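Local coordinates for protein coproheme decarboxylase (Thermus thermophilus, PDB 1VDH) that catalyses the hydrogen peroxide-dependent decarboxylation of Fe-coproporphyrin III to heme b, the last step of coproporphyrin-dependent heme synthesis, and works as a homopentamer, at residues A[17-22]-A[75-80]; A[106-111]-A[142-147]; A[65-70]-A[231-236]; A[41-46]-A[95-100]; A[181-186]-A[200-205]. All coordinates share one frame; numbering follows the deposited sequence.

Contact 1 of 5, residues A[17-22]-A[75-80]; sequences VLHDFR and LFLNLR
Two rings of 17-22 each carry a leucine methyl of 75-80 over one face. L77 CD1 sits over the centre of the H19 imidazole, 3.6 Å from NE2 of H19, and L75 CD1 lies over the F21 ring, 3.7 Å from F21 CE1. Both are CH-pi contacts, leucines and rings pointing the same way. CG of H19 and CG of F21 are anti to their carbonyl carbons, which brings the rings toward 75-80. At the edge of the F76 ring, near its plane, lies D20 O. On the face of H19 and F21, V17 CG2 lies against L79 CG at 3.8 Å. The strands run antiparallel at 168°; L18 exchanges two backbone hydrogen bonds with N78, and D20 two with F76. R22 grips D20 side-on in a salt bridge: NE meets OD1 from above the carboxylate plane at 2.8 Å, and NH2 takes the syn lone pair of OD2 at 2.9 Å. H19 NE2 is hydrogen-bonded to D201 OD1, and F144 stacks on the H19 ring. Strands 10-24 and 74-80 lie between strands 102-116 and 61-67 in the barrel sheet, and helix 83-95 packs on L18 and F76.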
# COMPACT_ATOMS: atom_id res chain seq x y z
N VAL A 17 7.14 -19.73 16.56
CA VAL A 17 8.18 -18.80 16.16
C VAL A 17 7.71 -17.36 16.03
O VAL A 17 6.64 -17.09 15.49
CB VAL A 17 8.75 -19.21 14.77
CG1 VAL A 17 10.00 -18.42 14.46
CG2 VAL A 17 9.02 -20.71 14.72
N LEU A 18 8.54 -16.44 16.51
CA LEU A 18 8.23 -15.02 16.38
C LEU A 18 9.40 -14.26 15.78
O LEU A 18 10.53 -14.32 16.29
CB LEU A 18 7.86 -14.40 17.74
CG LEU A 18 7.67 -12.87 17.69
CD1 LEU A 18 6.45 -12.52 16.84
CD2 LEU A 18 7.51 -12.31 19.10
N HIS A 19 9.15 -13.61 14.65
CA HIS A 19 10.15 -12.77 14.02
C HIS A 19 9.75 -11.37 14.44
O HIS A 19 8.63 -10.93 14.18
CB HIS A 19 10.10 -12.87 12.49
CG HIS A 19 10.78 -14.08 11.95
ND1 HIS A 19 10.19 -15.33 11.96
CD2 HIS A 19 12.00 -14.24 11.38
CE1 HIS A 19 11.01 -16.20 11.41
NE2 HIS A 19 12.12 -15.57 11.05
N ASP A 20 10.66 -10.67 15.11
CA ASP A 20 10.38 -9.32 15.58
C ASP A 20 11.41 -8.38 14.97
O ASP A 20 12.55 -8.31 15.44
CB ASP A 20 10.45 -9.30 17.12
CG ASP A 20 10.02 -7.97 17.73
OD1 ASP A 20 9.94 -6.94 17.03
OD2 ASP A 20 9.76 -7.96 18.95
N PHE A 21 11.00 -7.70 13.90
CA PHE A 21 11.86 -6.75 13.21
C PHE A 21 11.63 -5.33 13.72
O PHE A 21 10.48 -4.87 13.77
CB PHE A 21 11.58 -6.76 11.70
CG PHE A 21 11.99 -8.03 11.01
CD1 PHE A 21 13.30 -8.21 10.57
CD2 PHE A 21 11.05 -9.03 10.76
CE1 PHE A 21 13.67 -9.36 9.89
CE2 PHE A 21 11.42 -10.19 10.08
CZ PHE A 21 12.73 -10.35 9.64
N ARG A 22 12.71 -4.63 14.03
CA ARG A 22 12.61 -3.27 14.53
C ARG A 22 13.64 -2.36 13.87
O ARG A 22 14.67 -2.83 13.36
CB ARG A 22 12.80 -3.23 16.05
CG ARG A 22 11.94 -4.25 16.78
CD ARG A 22 11.20 -3.64 17.95
NE ARG A 22 10.44 -4.67 18.64
CZ ARG A 22 9.72 -4.47 19.74
NH1 ARG A 22 9.65 -3.26 20.28
NH2 ARG A 22 9.09 -5.49 20.30
N LEU A 75 16.69 -7.77 14.02
CA LEU A 75 15.72 -8.85 14.03
C LEU A 75 15.90 -9.61 15.33
O LEU A 75 17.01 -10.04 15.65
CB LEU A 75 15.95 -9.84 12.87
CG LEU A 75 15.29 -11.21 13.06
CD1 LEU A 75 13.76 -11.07 13.17
CD2 LEU A 75 15.65 -12.15 11.91
N PHE A 76 14.82 -9.74 16.09
CA PHE A 76 14.84 -10.50 17.33
C PHE A 76 14.02 -11.74 17.02
O PHE A 76 12.79 -11.68 16.90
CB PHE A 76 14.20 -9.70 18.47
CG PHE A 76 14.94 -8.44 18.81
CD1 PHE A 76 14.65 -7.25 18.14
CD2 PHE A 76 15.93 -8.44 19.78
CE1 PHE A 76 15.34 -6.08 18.43
CE2 PHE A 76 16.63 -7.27 20.09
CZ PHE A 76 16.33 -6.08 19.41
N LEU A 77 14.71 -12.86 16.81
CA LEU A 77 14.07 -14.12 16.49
C LEU A 77 13.99 -15.00 17.73
O LEU A 77 15.00 -15.23 18.40
CB LEU A 77 14.87 -14.85 15.39
CG LEU A 77 14.42 -16.27 15.00
CD1 LEU A 77 12.98 -16.26 14.51
CD2 LEU A 77 15.34 -16.83 13.93
N ASN A 78 12.79 -15.49 18.02
CA ASN A 78 12.57 -16.35 19.18
C ASN A 78 11.66 -17.52 18.86
O ASN A 78 10.70 -17.39 18.10
CB ASN A 78 11.97 -15.55 20.34
CG ASN A 78 13.01 -14.85 21.17
OD1 ASN A 78 13.69 -15.48 21.99
ND2 ASN A 78 13.15 -13.54 20.99
N LEU A 79 12.00 -18.68 19.41
CA LEU A 79 11.22 -19.90 19.24
C LEU A 79 10.91 -20.42 20.64
O LEU A 79 11.78 -20.42 21.51
CB LEU A 79 11.98 -20.95 18.43
CG LEU A 79 12.13 -20.72 16.92
CD1 LEU A 79 13.30 -19.79 16.64
CD2 LEU A 79 12.33 -22.05 16.21
N ARG A 80 9.66 -20.83 20.86
CA ARG A 80 9.22 -21.33 22.17
C ARG A 80 8.19 -22.44 21.98
O ARG A 80 7.64 -22.60 20.88
CB ARG A 80 8.58 -20.20 22.99
CG ARG A 80 9.46 -18.99 23.28
CD ARG A 80 10.58 -19.29 24.28
NE ARG A 80 11.23 -18.05 24.72
CZ ARG A 80 12.22 -17.45 24.08
NH1 ARG A 80 12.73 -17.96 22.96
NH2 ARG A 80 12.66 -16.27 24.51

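Contact 2 of 5, residues A[106-111]-A[142-147]; sequences YSFYSV and VCFYPM
Strands 106-111 and 142-147 cross at 69°, their axes 9.4 Å apart at the closest, so they meet through side chains rather than as paired strands. The end of the F144 ring meets F108, and its CE1 reaches Y106. CZ of F144 rests on the root of the F108 side chain, 3.7 Å from both CB and CG of F108. The two phenyl planes are turned 53° against each other. CE1 of F144 meets CE2 of Y106 edge to edge at 4.1 Å. All three aromatic side chains have CG anti to the backbone N, which extends them toward the other strand. P146 closes the group: its CB touches F108 CE1 at 3.9 Å, and its CG meets OH of Y106 tip to tip at 3.8 Å. Y145, the predicted active-site residue, points away from this cluster, while P146 is itself a predicted coproheme-binding residue. The cluster lies inside the barrel, between strands 102-116 and 141-152, with F233 of strand 227-237 against F144 and F21 of strand 10-24 against Y106.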
# COMPACT_ATOMS: atom_id res chain seq x y z
N TYR A 106 8.25 -4.70 11.17
CA TYR A 106 7.62 -5.90 10.62
C TYR A 106 7.70 -7.01 11.66
O TYR A 106 8.46 -6.92 12.63
CB TYR A 106 8.34 -6.34 9.33
CG TYR A 106 7.59 -7.37 8.50
CD1 TYR A 106 6.39 -7.05 7.87
CD2 TYR A 106 8.08 -8.67 8.36
CE1 TYR A 106 5.69 -8.00 7.12
CE2 TYR A 106 7.38 -9.63 7.61
CZ TYR A 106 6.19 -9.28 6.99
OH TYR A 106 5.52 -10.22 6.24
N SER A 107 6.89 -8.05 11.47
CA SER A 107 6.87 -9.19 12.39
C SER A 107 6.17 -10.35 11.72
O SER A 107 5.51 -10.19 10.70
CB SER A 107 6.15 -8.83 13.70
OG SER A 107 4.74 -8.78 13.51
N PHE A 108 6.33 -11.54 12.30
CA PHE A 108 5.70 -12.73 11.76
C PHE A 108 5.55 -13.77 12.86
O PHE A 108 6.50 -14.04 13.60
CB PHE A 108 6.52 -13.31 10.61
CG PHE A 108 5.72 -14.18 9.67
CD1 PHE A 108 4.79 -13.62 8.80
CD2 PHE A 108 5.91 -15.56 9.65
CE1 PHE A 108 4.05 -14.41 7.92
CE2 PHE A 108 5.18 -16.37 8.77
CZ PHE A 108 4.24 -15.79 7.91
N TYR A 109 4.34 -14.28 13.01
CA TYR A 109 4.07 -15.31 14.00
C TYR A 109 3.75 -16.59 13.24
O TYR A 109 2.85 -16.62 12.40
CB TYR A 109 2.90 -14.92 14.91
CG TYR A 109 2.42 -16.06 15.79
CD1 TYR A 109 1.06 -16.37 15.87
CD2 TYR A 109 3.32 -16.85 16.51
CE1 TYR A 109 0.61 -17.43 16.65
CE2 TYR A 109 2.88 -17.91 17.29
CZ TYR A 109 1.53 -18.20 17.36
OH TYR A 109 1.07 -19.25 18.12
N SER A 110 4.50 -17.65 13.55
CA SER A 110 4.31 -18.92 12.88
C SER A 110 4.68 -20.10 13.77
O SER A 110 5.16 -19.90 14.89
CB SER A 110 5.16 -18.95 11.60
OG SER A 110 6.54 -18.80 11.92
N VAL A 111 4.45 -21.31 13.28
CA VAL A 111 4.76 -22.53 14.02
C VAL A 111 5.58 -23.48 13.14
O VAL A 111 5.17 -23.79 12.02
CB VAL A 111 3.47 -23.26 14.48
CG1 VAL A 111 3.81 -24.54 15.22
CG2 VAL A 111 2.63 -22.35 15.38
N VAL A 142 21.20 -14.82 8.20
CA VAL A 142 19.85 -15.32 8.12
C VAL A 142 19.12 -14.65 6.97
O VAL A 142 19.39 -13.50 6.63
CB VAL A 142 19.03 -15.06 9.43
CG1 VAL A 142 18.80 -13.56 9.63
CG2 VAL A 142 17.69 -15.80 9.37
N CYS A 143 18.25 -15.42 6.31
CA CYS A 143 17.41 -14.93 5.24
C CYS A 143 16.00 -15.35 5.62
O CYS A 143 15.73 -16.54 5.83
CB CYS A 143 17.75 -15.58 3.89
SG CYS A 143 16.47 -15.33 2.60
N PHE A 144 15.12 -14.37 5.80
CA PHE A 144 13.73 -14.66 6.13
C PHE A 144 12.79 -14.10 5.09
O PHE A 144 12.94 -12.96 4.65
CB PHE A 144 13.32 -14.07 7.49
CG PHE A 144 11.82 -14.10 7.72
CD1 PHE A 144 11.05 -12.94 7.55
CD2 PHE A 144 11.17 -15.29 8.01
CE1 PHE A 144 9.66 -12.98 7.67
CE2 PHE A 144 9.78 -15.35 8.13
CZ PHE A 144 9.02 -14.19 7.96
N TYR A 145 11.78 -14.89 4.74
CA TYR A 145 10.76 -14.46 3.80
C TYR A 145 9.51 -15.30 3.98
O TYR A 145 9.59 -16.48 4.32
CB TYR A 145 11.24 -14.55 2.35
CG TYR A 145 11.57 -15.95 1.87
CD1 TYR A 145 10.62 -16.71 1.19
CD2 TYR A 145 12.83 -16.50 2.07
CE1 TYR A 145 10.93 -17.98 0.70
CE2 TYR A 145 13.16 -17.76 1.59
CZ TYR A 145 12.20 -18.49 0.91
OH TYR A 145 12.52 -19.74 0.43
N PRO A 146 8.33 -14.66 3.89
CA PRO A 146 7.07 -15.38 4.03
C PRO A 146 6.60 -15.74 2.61
O PRO A 146 7.08 -15.16 1.62
CB PRO A 146 6.16 -14.34 4.68
CG PRO A 146 6.60 -13.08 4.01
CD PRO A 146 8.12 -13.20 3.99
N MET A 147 5.67 -16.68 2.50
CA MET A 147 5.17 -17.08 1.19
C MET A 147 3.84 -17.82 1.29
O MET A 147 3.47 -18.30 2.36
CB MET A 147 6.19 -17.96 0.46
CG MET A 147 6.43 -19.34 1.09
SD MET A 147 7.62 -20.36 0.16
CE MET A 147 6.62 -20.86 -1.23

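Contact 3 of 5, residues A[65-70]-A[231-236]; sequences YQVVGH and PFFVGK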
# COMPACT_ATOMS: atom_id res chain seq x y z
N TYR A 65 19.87 -10.27 15.01
CA TYR A 65 20.58 -9.94 13.78
C TYR A 65 20.59 -8.47 13.37
O TYR A 65 19.67 -7.72 13.68
CB TYR A 65 19.98 -10.73 12.62
CG TYR A 65 19.83 -12.20 12.87
CD1 TYR A 65 20.76 -13.11 12.37
CD2 TYR A 65 18.75 -12.70 13.60
CE1 TYR A 65 20.62 -14.47 12.58
CE2 TYR A 65 18.60 -14.06 13.82
CZ TYR A 65 19.54 -14.94 13.30
OH TYR A 65 19.40 -16.29 13.50
N GLN A 66 21.64 -8.09 12.65
CA GLN A 66 21.76 -6.74 12.11
C GLN A 66 21.23 -6.91 10.69
O GLN A 66 21.82 -7.62 9.89
CB GLN A 66 23.22 -6.28 12.07
CG GLN A 66 23.37 -4.86 11.51
CD GLN A 66 24.81 -4.36 11.54
OE1 GLN A 66 25.15 -3.39 10.85
NE2 GLN A 66 25.64 -5.00 12.35
N VAL A 67 20.11 -6.26 10.40
CA VAL A 67 19.46 -6.38 9.10
C VAL A 67 19.81 -5.24 8.14
O VAL A 67 19.70 -4.07 8.50
CB VAL A 67 17.92 -6.47 9.27
CG1 VAL A 67 17.23 -6.73 7.93
CG2 VAL A 67 17.56 -7.57 10.27
N VAL A 68 20.20 -5.58 6.92
CA VAL A 68 20.55 -4.58 5.92
C VAL A 68 19.31 -3.90 5.33
O VAL A 68 18.25 -4.52 5.23
CB VAL A 68 21.37 -5.22 4.75
CG1 VAL A 68 20.52 -6.24 3.98
CG2 VAL A 68 21.91 -4.14 3.82
N GLY A 69 19.44 -2.62 4.99
CA GLY A 69 18.34 -1.91 4.36
C GLY A 69 17.37 -1.15 5.24
O GLY A 69 17.48 -1.16 6.46
N HIS A 70 16.38 -0.51 4.60
CA HIS A 70 15.39 0.29 5.31
C HIS A 70 14.24 -0.49 5.93
O HIS A 70 13.47 0.06 6.72
CB HIS A 70 14.81 1.35 4.38
CG HIS A 70 13.79 0.82 3.41
ND1 HIS A 70 14.10 -0.10 2.43
CD2 HIS A 70 12.46 1.07 3.29
CE1 HIS A 70 13.00 -0.39 1.75
NE2 HIS A 70 12.00 0.30 2.25
N PRO A 231 8.25 -10.16 1.33
CA PRO A 231 9.52 -9.44 1.49
C PRO A 231 10.66 -10.36 1.95
O PRO A 231 10.43 -11.37 2.61
CB PRO A 231 9.19 -8.40 2.55
CG PRO A 231 8.15 -9.08 3.39
CD PRO A 231 7.27 -9.73 2.34
N PHE A 232 11.89 -10.02 1.55
CA PHE A 232 13.08 -10.79 1.93
C PHE A 232 13.97 -9.94 2.82
O PHE A 232 14.31 -8.80 2.48
CB PHE A 232 13.87 -11.24 0.69
CG PHE A 232 13.24 -12.38 -0.06
CD1 PHE A 232 12.11 -12.17 -0.84
CD2 PHE A 232 13.78 -13.66 0.01
CE1 PHE A 232 11.52 -13.23 -1.54
CE2 PHE A 232 13.20 -14.72 -0.68
CZ PHE A 232 12.06 -14.51 -1.46
N PHE A 233 14.33 -10.49 3.98
CA PHE A 233 15.18 -9.80 4.95
C PHE A 233 16.47 -10.58 5.13
O PHE A 233 16.45 -11.80 5.32
CB PHE A 233 14.51 -9.72 6.32
CG PHE A 233 13.25 -8.90 6.35
CD1 PHE A 233 13.26 -7.61 6.84
CD2 PHE A 233 12.04 -9.45 5.94
CE1 PHE A 233 12.09 -6.86 6.93
CE2 PHE A 233 10.87 -8.72 6.02
CZ PHE A 233 10.89 -7.42 6.51
N VAL A 234 17.60 -9.89 5.08
CA VAL A 234 18.89 -10.54 5.29
C VAL A 234 19.56 -9.91 6.50
O VAL A 234 19.65 -8.68 6.60
CB VAL A 234 19.82 -10.45 4.07
CG1 VAL A 234 21.13 -11.17 4.36
CG2 VAL A 234 19.15 -11.08 2.85
N GLY A 235 20.01 -10.74 7.43
CA GLY A 235 20.66 -10.23 8.61
C GLY A 235 21.91 -11.01 9.00
O GLY A 235 22.05 -12.18 8.67
N LYS A 236 22.83 -10.33 9.67
CA LYS A 236 24.06 -10.93 10.14
C LYS A 236 23.90 -11.23 11.63
O LYS A 236 23.54 -10.34 12.39
CB LYS A 236 25.23 -9.96 9.93
CG LYS A 236 26.57 -10.48 10.45
CD LYS A 236 27.67 -9.47 10.22
CE LYS A 236 28.98 -9.92 10.86
NZ LYS A 236 29.47 -11.20 10.30
O HOH W 1 17.12 -7.06 4.65
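The carbonyl O of Q66 is the best-held polar atom, gripped by one N-H and approached by one CA-H. K236 N donates to it at 2.9 Å (161°) from above the carbonyl plane, and G235 CA makes a CA-H...O contact with Q66 O at 3.1 Å. Q66 N returns a bond to an in-plane lone pair of K236 O at 3.0 Å, so Q66 and K236 form an antiparallel hydrogen-bonded pair. Further along, V68 N donates to V234 O at 3.2 Å, nearly along the C=O axis (174°). CA and CG1 of V67 and CG1 of V68 crowd round the same oxygen. Water 1 adds a bridge beside this bond: it donates to V68 O at 2.8 Å and accepts from V234 N at 2.9 Å. V67 pairs with G235 with only 4.1 Å between their CA atoms. G235 has no side chain, and Y65 CB and V67 CG2 lie near its CA. The Y65 ring turns its edge to the carbonyl carbon of K236. V67 CG1 reaches the edge of the F233 ring at 4.2 Å. On the other face K236 leads away, its chain bent at the last torsion, while Q66 is extended. Beyond V68, H70 ND1 is hydrogen-bonded to S107 OG of a neighbouring subunit. Strand 227-237 is held between strands 61-67 and 141-152, and strand 74-80 flanks 61-67 on its far side.

Contact 4 of 5, residues A[41-46]-A[95-100]; sequences WEELKG and RSAFAR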
# COMPACT_ATOMS: atom_id res chain seq x y z
N TRP A 41 21.56 -0.74 27.90
CA TRP A 41 22.38 -1.88 27.50
C TRP A 41 22.38 -2.97 28.57
O TRP A 41 22.19 -4.15 28.26
CB TRP A 41 23.81 -1.41 27.23
CG TRP A 41 24.78 -2.52 26.94
CD1 TRP A 41 25.96 -2.77 27.57
CD2 TRP A 41 24.64 -3.54 25.94
NE1 TRP A 41 26.57 -3.87 27.03
CE2 TRP A 41 25.79 -4.37 26.03
CE3 TRP A 41 23.67 -3.84 24.98
CZ2 TRP A 41 25.98 -5.47 25.19
CZ3 TRP A 41 23.86 -4.94 24.14
CH2 TRP A 41 25.01 -5.74 24.26
N GLU A 42 22.61 -2.58 29.82
CA GLU A 42 22.63 -3.54 30.93
C GLU A 42 21.31 -4.28 31.06
O GLU A 42 21.28 -5.49 31.25
CB GLU A 42 22.99 -2.84 32.25
CG GLU A 42 24.42 -2.32 32.32
CD GLU A 42 25.47 -3.41 32.14
OE1 GLU A 42 26.50 -3.14 31.50
OE2 GLU A 42 25.26 -4.54 32.64
N GLU A 43 20.21 -3.54 30.95
CA GLU A 43 18.89 -4.13 31.04
C GLU A 43 18.64 -5.08 29.86
O GLU A 43 18.02 -6.13 30.03
CB GLU A 43 17.81 -3.05 31.05
CG GLU A 43 16.40 -3.59 31.18
CD GLU A 43 15.34 -2.51 31.03
OE1 GLU A 43 14.35 -2.55 31.79
OE2 GLU A 43 15.49 -1.64 30.15
N LEU A 44 19.10 -4.71 28.67
CA LEU A 44 18.92 -5.55 27.49
C LEU A 44 19.66 -6.88 27.66
O LEU A 44 19.13 -7.94 27.34
CB LEU A 44 19.40 -4.83 26.22
CG LEU A 44 19.22 -5.60 24.90
CD1 LEU A 44 17.74 -5.92 24.68
CD2 LEU A 44 19.77 -4.77 23.75
N LYS A 45 20.89 -6.81 28.18
CA LYS A 45 21.68 -8.01 28.42
C LYS A 45 20.95 -8.95 29.37
O LYS A 45 20.97 -10.17 29.18
CB LYS A 45 23.06 -7.67 28.99
CG LYS A 45 24.04 -7.10 27.97
CD LYS A 45 25.47 -7.10 28.51
CE LYS A 45 25.61 -6.21 29.73
NZ LYS A 45 27.02 -6.18 30.23
N GLY A 46 20.31 -8.38 30.39
CA GLY A 46 19.56 -9.18 31.34
C GLY A 46 18.44 -9.95 30.66
O GLY A 46 18.21 -11.12 30.95
N ARG A 95 8.89 -3.23 26.51
CA ARG A 95 8.89 -2.36 27.69
C ARG A 95 10.29 -1.97 28.17
O ARG A 95 10.44 -1.14 29.06
CB ARG A 95 8.08 -2.97 28.84
CG ARG A 95 8.60 -4.27 29.40
CD ARG A 95 7.86 -4.64 30.69
NE ARG A 95 6.42 -4.76 30.50
CZ ARG A 95 5.75 -5.91 30.46
NH1 ARG A 95 6.39 -7.07 30.60
NH2 ARG A 95 4.43 -5.91 30.29
N SER A 96 11.32 -2.54 27.54
CA SER A 96 12.70 -2.23 27.91
C SER A 96 13.05 -0.79 27.53
O SER A 96 12.46 -0.22 26.61
CB SER A 96 13.68 -3.19 27.23
OG SER A 96 13.79 -2.92 25.84
N ALA A 97 14.02 -0.20 28.24
CA ALA A 97 14.46 1.16 27.95
C ALA A 97 15.05 1.24 26.54
O ALA A 97 14.89 2.25 25.85
CB ALA A 97 15.50 1.60 28.98
N PHE A 98 15.69 0.16 26.11
CA PHE A 98 16.29 0.12 24.77
C PHE A 98 15.22 0.28 23.69
O PHE A 98 15.46 0.96 22.68
CB PHE A 98 17.07 -1.19 24.56
CG PHE A 98 17.73 -1.28 23.21
CD1 PHE A 98 18.67 -0.34 22.81
CD2 PHE A 98 17.38 -2.29 22.32
CE1 PHE A 98 19.26 -0.39 21.55
CE2 PHE A 98 17.96 -2.36 21.05
CZ PHE A 98 18.90 -1.40 20.66
N ALA A 99 14.05 -0.31 23.91
CA ALA A 99 12.94 -0.23 22.96
C ALA A 99 12.41 1.19 22.76
O ALA A 99 11.65 1.44 21.83
CB ALA A 99 11.82 -1.16 23.38
N ARG A 100 12.77 2.10 23.66
CA ARG A 100 12.33 3.49 23.53
C ARG A 100 13.00 4.09 22.29
O ARG A 100 12.55 5.09 21.75
CB ARG A 100 12.71 4.32 24.76
CG ARG A 100 12.12 3.82 26.08
CD ARG A 100 12.46 4.77 27.23
NE ARG A 100 12.29 4.16 28.54
CZ ARG A 100 11.13 3.70 29.03
NH1 ARG A 100 11.10 3.16 30.24
NH2 ARG A 100 10.02 3.78 28.32
O HOH W 2 16.82 -2.06 27.87
O HOH W 3 12.11 -0.80 31.43
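The tight part is the packing of L44 on F98. CD2 of L44 lies over one face of the F98 ring, 3.7 Å from CD2 of F98, in a CH-pi contact 27° off the ring normal. CG is anti to the backbone N in both residues, so helix and turn reach toward each other. The solvent side belongs to E43, an exposed residue whose extended chain brings its carboxylate to the turn. OE2 accepts from A97 N at 2.8 Å through its syn lone pair, and the bond is nearly straight (170°). Water 2 also donates to OE2, at 2.7 Å, and accepts from F98 N. Water 3 bridges OE1 to the carbonyl O of R95. Direct and water-mediated bonds thus hold the carboxylate against the backbone of 95-98. S96 OG accepts from A99 N in an ST motif and is also bonded to L93 O. The contact joins helix 34-56 to the turn between helix 83-95 and strand 102-116, with W29 edge-to-face on F98 and helix 240-246 packed on W41.

Contact 5 of 5, residues A[181-186]-A[200-205]; sequences GEVMQV and VDLFSE
Four backbone bonds make the first shell: M184 and F203 exchange N-H...O bonds of 2.9 Å in both directions. V186 N donates to D201 O at 2.9 Å, and D201 N to V186 O at 3.0 Å. All four donors lie in the planes of the carbonyls they meet. Around this, V186 CG2 touches the edge of the F203 ring, 3.8 Å from CE2, and CB of M184 rests on CB of F203. On the opposite face Q185 and L202 lie side by side, with L202 CD2 3.9 Å from both CG and NE2 of Q185. At the open end S204 OG donates to E182 O at 2.8 Å, and water 4 ties that same oxygen to E205 N and to OE2 of E182. At the other end water 5 lies between D201 OD2 and V186 O, while D201 OD1 has H19 NE2 as its outside partner. Backbone bonds from V200, L202 and S204 to strand 141-152 fix the second strand. The whole is an antiparallel beta hairpin of the chlorite dismutase-type barrel. It carries Q185, a predicted coproheme-binding residue, close to H172, the predicted axial ligand of the iron.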
# COMPACT_ATOMS: atom_id res chain seq x y z
N GLY A 181 24.83 -28.69 2.45
CA GLY A 181 26.10 -28.43 3.11
C GLY A 181 26.36 -26.99 3.50
O GLY A 181 27.15 -26.74 4.41
N GLU A 182 25.70 -26.05 2.83
CA GLU A 182 25.90 -24.63 3.11
C GLU A 182 24.67 -23.88 3.62
O GLU A 182 24.79 -22.79 4.17
CB GLU A 182 26.42 -23.92 1.86
CG GLU A 182 27.79 -24.39 1.37
CD GLU A 182 28.93 -24.03 2.32
OE1 GLU A 182 29.99 -24.69 2.24
OE2 GLU A 182 28.78 -23.10 3.13
N VAL A 183 23.48 -24.45 3.43
CA VAL A 183 22.26 -23.78 3.84
C VAL A 183 21.34 -24.65 4.70
O VAL A 183 21.01 -25.77 4.32
CB VAL A 183 21.44 -23.29 2.61
CG1 VAL A 183 20.24 -22.46 3.05
CG2 VAL A 183 22.32 -22.47 1.66
N MET A 184 20.96 -24.11 5.86
CA MET A 184 20.04 -24.77 6.79
C MET A 184 18.69 -24.13 6.52
O MET A 184 18.62 -22.93 6.26
CB MET A 184 20.44 -24.50 8.24
CG MET A 184 21.78 -25.06 8.65
SD MET A 184 22.26 -24.45 10.27
CE MET A 184 20.79 -24.94 11.24
N GLN A 185 17.61 -24.90 6.63
CA GLN A 185 16.28 -24.37 6.37
C GLN A 185 15.26 -24.71 7.45
O GLN A 185 15.17 -25.85 7.90
CB GLN A 185 15.77 -24.88 5.02
CG GLN A 185 14.37 -24.40 4.65
CD GLN A 185 13.86 -25.02 3.36
OE1 GLN A 185 13.48 -26.18 3.33
NE2 GLN A 185 13.84 -24.23 2.29
N VAL A 186 14.51 -23.70 7.87
CA VAL A 186 13.45 -23.89 8.86
C VAL A 186 12.17 -23.34 8.25
O VAL A 186 12.08 -22.16 7.93
CB VAL A 186 13.73 -23.16 10.19
CG1 VAL A 186 12.52 -23.31 11.13
CG2 VAL A 186 14.96 -23.73 10.86
N VAL A 200 9.77 -18.66 6.05
CA VAL A 200 10.96 -19.43 5.71
C VAL A 200 12.23 -18.77 6.23
O VAL A 200 12.47 -17.59 5.97
CB VAL A 200 11.12 -19.60 4.17
CG1 VAL A 200 12.36 -20.45 3.86
CG2 VAL A 200 9.88 -20.25 3.56
N ASP A 201 13.02 -19.53 6.98
CA ASP A 201 14.29 -19.06 7.52
C ASP A 201 15.42 -19.88 6.93
O ASP A 201 15.43 -21.11 7.03
CB ASP A 201 14.35 -19.22 9.04
CG ASP A 201 13.48 -18.22 9.75
OD1 ASP A 201 13.89 -17.04 9.85
OD2 ASP A 201 12.39 -18.62 10.20
N LEU A 202 16.35 -19.21 6.26
CA LEU A 202 17.52 -19.87 5.69
C LEU A 202 18.72 -19.37 6.49
O LEU A 202 18.79 -18.19 6.84
CB LEU A 202 17.69 -19.49 4.21
CG LEU A 202 16.52 -19.75 3.25
CD1 LEU A 202 16.92 -19.37 1.82
CD2 LEU A 202 16.09 -21.21 3.30
N PHE A 203 19.65 -20.27 6.80
CA PHE A 203 20.84 -19.92 7.56
C PHE A 203 22.07 -20.37 6.78
O PHE A 203 22.11 -21.49 6.27
CB PHE A 203 20.82 -20.60 8.93
CG PHE A 203 19.62 -20.25 9.77
CD1 PHE A 203 19.55 -19.03 10.43
CD2 PHE A 203 18.58 -21.15 9.91
CE1 PHE A 203 18.44 -18.71 11.22
CE2 PHE A 203 17.47 -20.85 10.70
CZ PHE A 203 17.40 -19.63 11.36
N SER A 204 23.07 -19.50 6.70
CA SER A 204 24.30 -19.81 5.96
C SER A 204 25.42 -18.88 6.38
O SER A 204 25.18 -17.82 6.94
CB SER A 204 24.05 -19.63 4.45
OG SER A 204 25.18 -20.03 3.69
N GLU A 205 26.66 -19.28 6.09
CA GLU A 205 27.82 -18.46 6.43
C GLU A 205 28.11 -17.45 5.33
O GLU A 205 28.97 -16.59 5.48
CB GLU A 205 29.06 -19.34 6.65
CG GLU A 205 28.94 -20.32 7.82
CD GLU A 205 28.71 -19.63 9.16
OE1 GLU A 205 29.45 -18.67 9.50
OE2 GLU A 205 27.80 -20.06 9.90
O HOH W 4 27.27 -22.13 5.28
O HOH W 5 10.39 -20.37 9.60

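In the fold
Contacts 1, 3 and 5 are antiparallel strand pairs of one curled sheet, and contact 2 spans its interior. Contacts 1 and 2 are buried and nearest the chain centre; contact 3 is also buried, and contact 5 partly so, with exposed residues at its outer end. H19 ties contact 1 to contacts 2 and 5. Contacts 2 and 3 lie on neighbouring strands, 141-152 and 227-237. Backbone bonds dominate contacts 1, 3 and 5, water enters at contacts 3, 4 and 5, and contact 2 is almost wholly apolar and aromatic, with no polar bond between its segments. Contact 4 stands apart, about 24 Å from contact 2 between centres, and joins a helix to a turn through a leucine on a ring and a solvent-side carboxylate.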